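Local coordinates for uncharacterized protein (Vibrio parahaemolyticus M0605, PDB 3X0T) that is PirA, a component of a plasmid-encoded toxin of a marine pathogen, and probably takes part in pore formation, at residues V41-Y55 and I94-I108. Numbering follows the deposited sequence.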
loop_
_atom_site.group_PDB
_atom_site.type_symbol
_atom_site.label_atom_id
_atom_site.label_comp_id
_atom_site.label_asym_id
_atom_site.label_seq_id
_atom_site.Cartn_x
_atom_site.Cartn_y
_atom_site.Cartn_z
ATOM N N VAL A 41 -2.721 -2.749 5.126
ATOM C CA VAL A 41 -2.484 -1.390 5.644
ATOM C C VAL A 41 -3.831 -0.669 5.596
ATOM O O VAL A 41 -4.748 -1.064 4.913
ATOM C CB VAL A 41 -1.471 -0.601 4.805
ATOM C CG1 VAL A 41 -0.173 -1.357 4.729
ATOM C CG2 VAL A 41 -1.962 -0.245 3.436
ATOM N N ASP A 42 -3.868 0.427 6.372
ATOM C CA ASP A 42 -4.915 1.410 6.146
ATOM C C ASP A 42 -4.269 2.672 5.602
ATOM O O ASP A 42 -3.156 3.032 5.958
ATOM C CB ASP A 42 -5.673 1.811 7.445
ATOM C CG ASP A 42 -6.063 0.635 8.214
ATOM O OD1 ASP A 42 -6.644 -0.267 7.670
ATOM O OD2 ASP A 42 -5.770 0.656 9.450
ATOM N N ILE A 43 -4.967 3.350 4.701
ATOM C CA ILE A 43 -4.506 4.628 4.185
ATOM C C ILE A 43 -5.504 5.744 4.623
ATOM O O ILE A 43 -6.711 5.594 4.403
ATOM C CB ILE A 43 -4.416 4.601 2.645
ATOM C CG1 ILE A 43 -4.029 6.032 2.148
ATOM C CG2 ILE A 43 -5.663 4.067 1.912
ATOM C CD1 ILE A 43 -3.700 6.094 0.654
ATOM N N GLU A 44 -4.943 6.819 5.214
ATOM C CA GLU A 44 -5.728 8.027 5.492
ATOM C C GLU A 44 -5.229 9.081 4.493
ATOM O O GLU A 44 -4.077 9.444 4.461
ATOM C CB GLU A 44 -5.429 8.488 6.955
ATOM C CG GLU A 44 -6.137 9.756 7.290
ATOM C CD GLU A 44 -5.707 10.367 8.616
ATOM O OE1 GLU A 44 -4.667 9.936 9.231
ATOM O OE2 GLU A 44 -6.353 11.366 9.016
ATOM N N ASN A 45 -6.190 9.576 3.701
ATOM C CA ASN A 45 -5.870 10.626 2.749
ATOM C C ASN A 45 -5.948 11.987 3.424
ATOM O O ASN A 45 -7.051 12.357 3.872
ATOM C CB ASN A 45 -6.862 10.516 1.620
ATOM C CG ASN A 45 -6.599 11.554 0.508
ATOM O OD1 ASN A 45 -5.841 12.514 0.698
ATOM N ND2 ASN A 45 -7.199 11.301 -0.650
ATOM N N THR A 46 -4.813 12.673 3.585
ATOM C CA THR A 46 -4.747 13.924 4.354
ATOM C C THR A 46 -4.557 15.135 3.402
ATOM O O THR A 46 -4.265 16.245 3.880
ATOM C CB THR A 46 -3.669 13.882 5.386
ATOM O OG1 THR A 46 -2.410 13.832 4.697
ATOM C CG2 THR A 46 -3.821 12.731 6.349
ATOM N N GLY A 47 -4.734 14.904 2.123
ATOM C CA GLY A 47 -4.628 15.990 1.117
ATOM C C GLY A 47 -6.008 16.383 0.643
ATOM O O GLY A 47 -7.023 16.090 1.268
ATOM N N ARG A 48 -6.025 17.187 -0.407
ATOM C CA ARG A 48 -7.293 17.822 -0.870
ATOM C C ARG A 48 -7.958 17.050 -1.985
ATOM O O ARG A 48 -9.133 17.305 -2.235
ATOM C CB ARG A 48 -7.034 19.287 -1.330
ATOM C CG ARG A 48 -6.417 20.143 -0.226
ATOM C CD ARG A 48 -6.485 21.594 -0.603
ATOM N NE ARG A 48 -7.840 22.180 -0.403
ATOM C CZ ARG A 48 -8.696 22.494 -1.377
ATOM N NH1 ARG A 48 -8.381 22.273 -2.669
ATOM N NH2 ARG A 48 -9.833 23.008 -0.992
ATOM N N GLY A 49 -7.267 16.133 -2.642
ATOM C CA GLY A 49 -7.836 15.405 -3.758
ATOM C C GLY A 49 -7.737 13.910 -3.521
ATOM O O GLY A 49 -7.120 13.438 -2.590
ATOM N N GLU A 50 -8.321 13.173 -4.452
ATOM C CA GLU A 50 -8.388 11.693 -4.292
ATOM C C GLU A 50 -7.023 11.036 -4.623
ATOM O O GLU A 50 -6.213 11.564 -5.400
ATOM C CB GLU A 50 -9.441 11.081 -5.199
ATOM C CG GLU A 50 -9.171 11.140 -6.652
ATOM C CD GLU A 50 -10.325 10.765 -7.549
ATOM O OE1 GLU A 50 -11.470 10.496 -7.141
ATOM O OE2 GLU A 50 -10.078 10.864 -8.781
ATOM N N LEU A 51 -6.826 9.834 -4.125
ATOM C CA LEU A 51 -5.647 8.990 -4.377
ATOM C C LEU A 51 -6.131 7.592 -4.710
ATOM O O LEU A 51 -7.112 7.114 -4.137
ATOM C CB LEU A 51 -4.783 8.941 -3.108
ATOM C CG LEU A 51 -4.187 10.290 -2.645
ATOM C CD1 LEU A 51 -3.590 10.180 -1.261
ATOM C CD2 LEU A 51 -3.256 10.850 -3.642
ATOM N N THR A 52 -5.349 6.887 -5.550
ATOM C CA THR A 52 -5.566 5.435 -5.708
ATOM C C THR A 52 -4.521 4.649 -4.902
ATOM O O THR A 52 -3.349 5.027 -4.942
ATOM C CB THR A 52 -5.458 5.069 -7.170
ATOM O OG1 THR A 52 -6.559 5.693 -7.852
ATOM C CG2 THR A 52 -5.558 3.559 -7.389
ATOM N N ILE A 53 -4.933 3.625 -4.178
ATOM C CA ILE A 53 -3.990 2.711 -3.566
ATOM C C ILE A 53 -4.069 1.387 -4.293
ATOM O O ILE A 53 -5.179 0.903 -4.615
ATOM C CB ILE A 53 -4.225 2.588 -2.052
ATOM C CG1 ILE A 53 -3.052 1.838 -1.395
ATOM C CG2 ILE A 53 -5.586 2.000 -1.692
ATOM C CD1 ILE A 53 -3.063 1.911 0.116
ATOM N N GLN A 54 -2.916 0.794 -4.564
ATOM C CA GLN A 54 -2.897 -0.523 -5.234
ATOM C C GLN A 54 -1.979 -1.491 -4.515
ATOM O O GLN A 54 -0.900 -1.124 -4.024
ATOM C CB GLN A 54 -2.414 -0.460 -6.713
ATOM C CG GLN A 54 -3.297 0.464 -7.552
ATOM C CD GLN A 54 -3.060 0.314 -8.981
ATOM O OE1 GLN A 54 -1.934 0.084 -9.478
ATOM N NE2 GLN A 54 -4.186 0.454 -9.730
ATOM N N TYR A 55 -2.411 -2.741 -4.479
ATOM C CA TYR A 55 -1.585 -3.871 -4.053
ATOM C C TYR A 55 -1.077 -4.537 -5.324
ATOM O O TYR A 55 -1.892 -4.960 -6.120
ATOM C CB TYR A 55 -2.403 -4.844 -3.191
ATOM C CG TYR A 55 -1.578 -5.639 -2.257
ATOM C CD1 TYR A 55 -0.694 -6.643 -2.728
ATOM C CD2 TYR A 55 -1.576 -5.372 -0.889
ATOM C CE1 TYR A 55 0.146 -7.319 -1.850
ATOM C CE2 TYR A 55 -0.729 -6.036 -0.022
ATOM C CZ TYR A 55 0.132 -7.009 -0.506
ATOM O OH TYR A 55 0.966 -7.645 0.389
ATOM N N ILE A 94 2.927 -2.064 -2.176
ATOM C CA ILE A 94 1.761 -1.212 -2.124
ATOM C C ILE A 94 2.195 0.144 -2.634
ATOM O O ILE A 94 3.199 0.701 -2.134
ATOM C CB ILE A 94 1.145 -1.125 -0.691
ATOM C CG1 ILE A 94 0.712 -2.506 -0.214
ATOM C CG2 ILE A 94 0.001 -0.151 -0.691
ATOM C CD1 ILE A 94 0.270 -2.566 1.212
ATOM N N VAL A 95 1.456 0.690 -3.581
ATOM C CA VAL A 95 1.734 2.020 -4.093
ATOM C C VAL A 95 0.500 2.913 -3.893
ATOM O O VAL A 95 -0.624 2.429 -3.885
ATOM C CB VAL A 95 2.150 2.014 -5.590
ATOM C CG1 VAL A 95 3.485 1.338 -5.781
ATOM C CG2 VAL A 95 1.092 1.437 -6.480
ATOM N N VAL A 96 0.762 4.192 -3.791
ATOM C CA VAL A 96 -0.273 5.206 -3.821
ATOM C C VAL A 96 -0.017 6.052 -5.062
ATOM O O VAL A 96 1.133 6.460 -5.317
ATOM C CB VAL A 96 -0.279 6.075 -2.515
ATOM C CG1 VAL A 96 -1.431 7.060 -2.571
ATOM C CG2 VAL A 96 -0.411 5.185 -1.292
ATOM N N ILE A 97 -1.075 6.242 -5.859
ATOM C CA ILE A 97 -0.982 6.897 -7.159
ATOM C C ILE A 97 -1.908 8.134 -7.102
ATOM O O ILE A 97 -3.045 8.090 -6.659
ATOM C CB ILE A 97 -1.473 5.934 -8.276
ATOM C CG1 ILE A 97 -0.665 4.636 -8.227
ATOM C CG2 ILE A 97 -1.335 6.619 -9.634
ATOM C CD1 ILE A 97 -1.206 3.553 -9.144
ATOM N N ASN A 98 -1.316 9.241 -7.579
ATOM C CA ASN A 98 -2.043 10.518 -7.585
ATOM C C ASN A 98 -2.215 10.948 -9.019
ATOM O O ASN A 98 -1.272 11.418 -9.646
ATOM C CB ASN A 98 -1.260 11.578 -6.795
ATOM C CG ASN A 98 -1.987 12.893 -6.725
ATOM O OD1 ASN A 98 -3.104 13.001 -7.191
ATOM N ND2 ASN A 98 -1.353 13.871 -6.084
ATOM N N ASN A 99 -3.412 10.748 -9.543
ATOM C CA ASN A 99 -3.720 11.122 -10.942
ATOM C C ASN A 99 -4.319 12.509 -11.013
ATOM O O ASN A 99 -4.673 12.954 -12.127
ATOM C CB ASN A 99 -4.729 10.141 -11.522
ATOM C CG ASN A 99 -4.132 8.744 -11.567
ATOM O OD1 ASN A 99 -4.663 7.768 -10.966
ATOM N ND2 ASN A 99 -3.034 8.638 -12.248
ATOM N N GLY A 100 -4.485 13.221 -9.920
ATOM C CA GLY A 100 -5.109 14.508 -9.935
ATOM C C GLY A 100 -4.116 15.625 -9.978
ATOM O O GLY A 100 -2.885 15.487 -9.919
ATOM N N ALA A 101 -4.702 16.849 -9.971
ATOM C CA ALA A 101 -3.835 18.014 -10.054
ATOM C C ALA A 101 -3.323 18.503 -8.697
ATOM O O ALA A 101 -2.350 19.288 -8.690
ATOM C CB ALA A 101 -4.547 19.243 -10.684
ATOM N N SER A 102 -3.995 18.135 -7.595
ATOM C CA SER A 102 -3.555 18.569 -6.264
ATOM C C SER A 102 -2.440 17.634 -5.770
ATOM O O SER A 102 -2.474 16.438 -5.993
ATOM C CB SER A 102 -4.681 18.462 -5.224
ATOM O OG SER A 102 -5.751 19.339 -5.558
ATOM N N ARG A 103 -1.430 18.220 -5.131
ATOM C CA ARG A 103 -0.433 17.407 -4.435
ATOM C C ARG A 103 -1.069 16.427 -3.485
ATOM O O ARG A 103 -2.093 16.699 -2.900
ATOM C CB ARG A 103 0.586 18.276 -3.692
ATOM C CG ARG A 103 1.405 19.249 -4.535
ATOM C CD ARG A 103 2.462 19.984 -3.701
ATOM N NE ARG A 103 3.170 21.062 -4.418
ATOM C CZ ARG A 103 3.879 20.998 -5.559
ATOM N NH1 ARG A 103 3.990 19.821 -6.229
ATOM N NH2 ARG A 103 4.453 22.139 -6.014
ATOM N N GLY A 104 -0.485 15.228 -3.388
ATOM C CA GLY A 104 -1.108 14.142 -2.600
ATOM C C GLY A 104 -0.355 13.981 -1.286
ATOM O O GLY A 104 0.853 14.072 -1.182
ATOM N N PHE A 105 -1.177 13.678 -0.276
ATOM C CA PHE A 105 -0.590 13.447 1.084
ATOM C C PHE A 105 -1.390 12.333 1.694
ATOM O O PHE A 105 -2.630 12.285 1.638
ATOM C CB PHE A 105 -0.708 14.707 1.989
ATOM C CG PHE A 105 0.058 15.876 1.454
ATOM C CD1 PHE A 105 -0.571 16.768 0.549
ATOM C CD2 PHE A 105 1.398 16.050 1.822
ATOM C CE1 PHE A 105 0.177 17.879 0.053
ATOM C CE2 PHE A 105 2.090 17.155 1.247
ATOM C CZ PHE A 105 1.476 18.028 0.389
ATOM N N CYS A 106 -0.727 11.408 2.396
ATOM C CA CYS A 106 -1.443 10.380 3.125
ATOM C C CYS A 106 -0.565 9.896 4.272
ATOM O O CYS A 106 0.638 10.105 4.347
ATOM C CB CYS A 106 -1.820 9.216 2.221
ATOM S SG CYS A 106 -0.488 8.275 1.505
ATOM N N THR A 107 -1.271 9.216 5.212
ATOM C CA THR A 107 -0.583 8.434 6.265
ATOM C C THR A 107 -1.025 6.954 6.035
ATOM O O THR A 107 -2.203 6.655 5.811
ATOM C CB THR A 107 -1.005 8.927 7.652
ATOM O OG1 THR A 107 -0.603 10.305 7.787
ATOM C CG2 THR A 107 -0.326 8.059 8.731
ATOM N N ILE A 108 -0.018 6.075 6.128
ATOM C CA ILE A 108 -0.261 4.639 6.010
ATOM C C ILE A 108 -0.051 4.050 7.451
ATOM O O ILE A 108 0.947 4.357 8.077
ATOM C CB ILE A 108 0.714 4.032 4.979
ATOM C CG1 ILE A 108 0.500 4.650 3.603
ATOM C CG2 ILE A 108 0.477 2.489 4.931
ATOM C CD1 ILE A 108 -0.771 4.304 2.925
HETATM O O HOH W 1 -3.993 13.647 -1.071
HETATM O O HOH W 2 -0.401 12.654 6.157
HETATM O O HOH W 3 -3.557 18.304 -1.165
HETATM O O HOH W 4 -4.595 15.338 -3.232
HETATM O O HOH W 5 -5.182 14.109 -5.690
HETATM O O HOH W 6 -5.859 10.655 -8.015
#
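Leu51 overlaps the side chains of Val96, Asn98 and Cys106 between the two sheets: its CB packs on Val96 CG1 at 3.9 Å, CD2 reaches Asn98 CB, and CD1 spans to Cys106 CB in the other sheet. In the same core, Ile43 CD1 meets Val96 CG2 tip to tip at 3.9 Å, an approach made possible by an extended side chain with CG1 anti to the backbone N (chi1 175°). Val41 CG1 and Ile94 CD1 also meet tip to tip, at 3.7 Å, and the same branch of Ile94 lies against the Tyr55 ring, with Ile94 CG1 3.7 Å from Tyr55 CD2. Leu82 and Trp15, from the outermost strands of one sheet, add to this core.

Backbone bonds tie 41-45 antiparallel to 104-108 and 51-55 antiparallel to 94-98, among them Glu44 N to Thr107 O at 2.8 Å. Two Asx turns shape the loops. Asn45 OD1 takes the N-H of Gly47 while its ND2 reaches Gly49 O, and Asn98 OD1 takes that of Gly100 while its ND2 binds Ser102 O at 2.8 Å. Water bridges the two loops, linking Gly49 N to Arg103 O and Glu50 O to Asn99 N. Two chain segments that each cross from one four-stranded antiparallel sheet to the other, paired in both and closing a hydrophobic core between them, are characteristic of the jelly-roll beta sandwich.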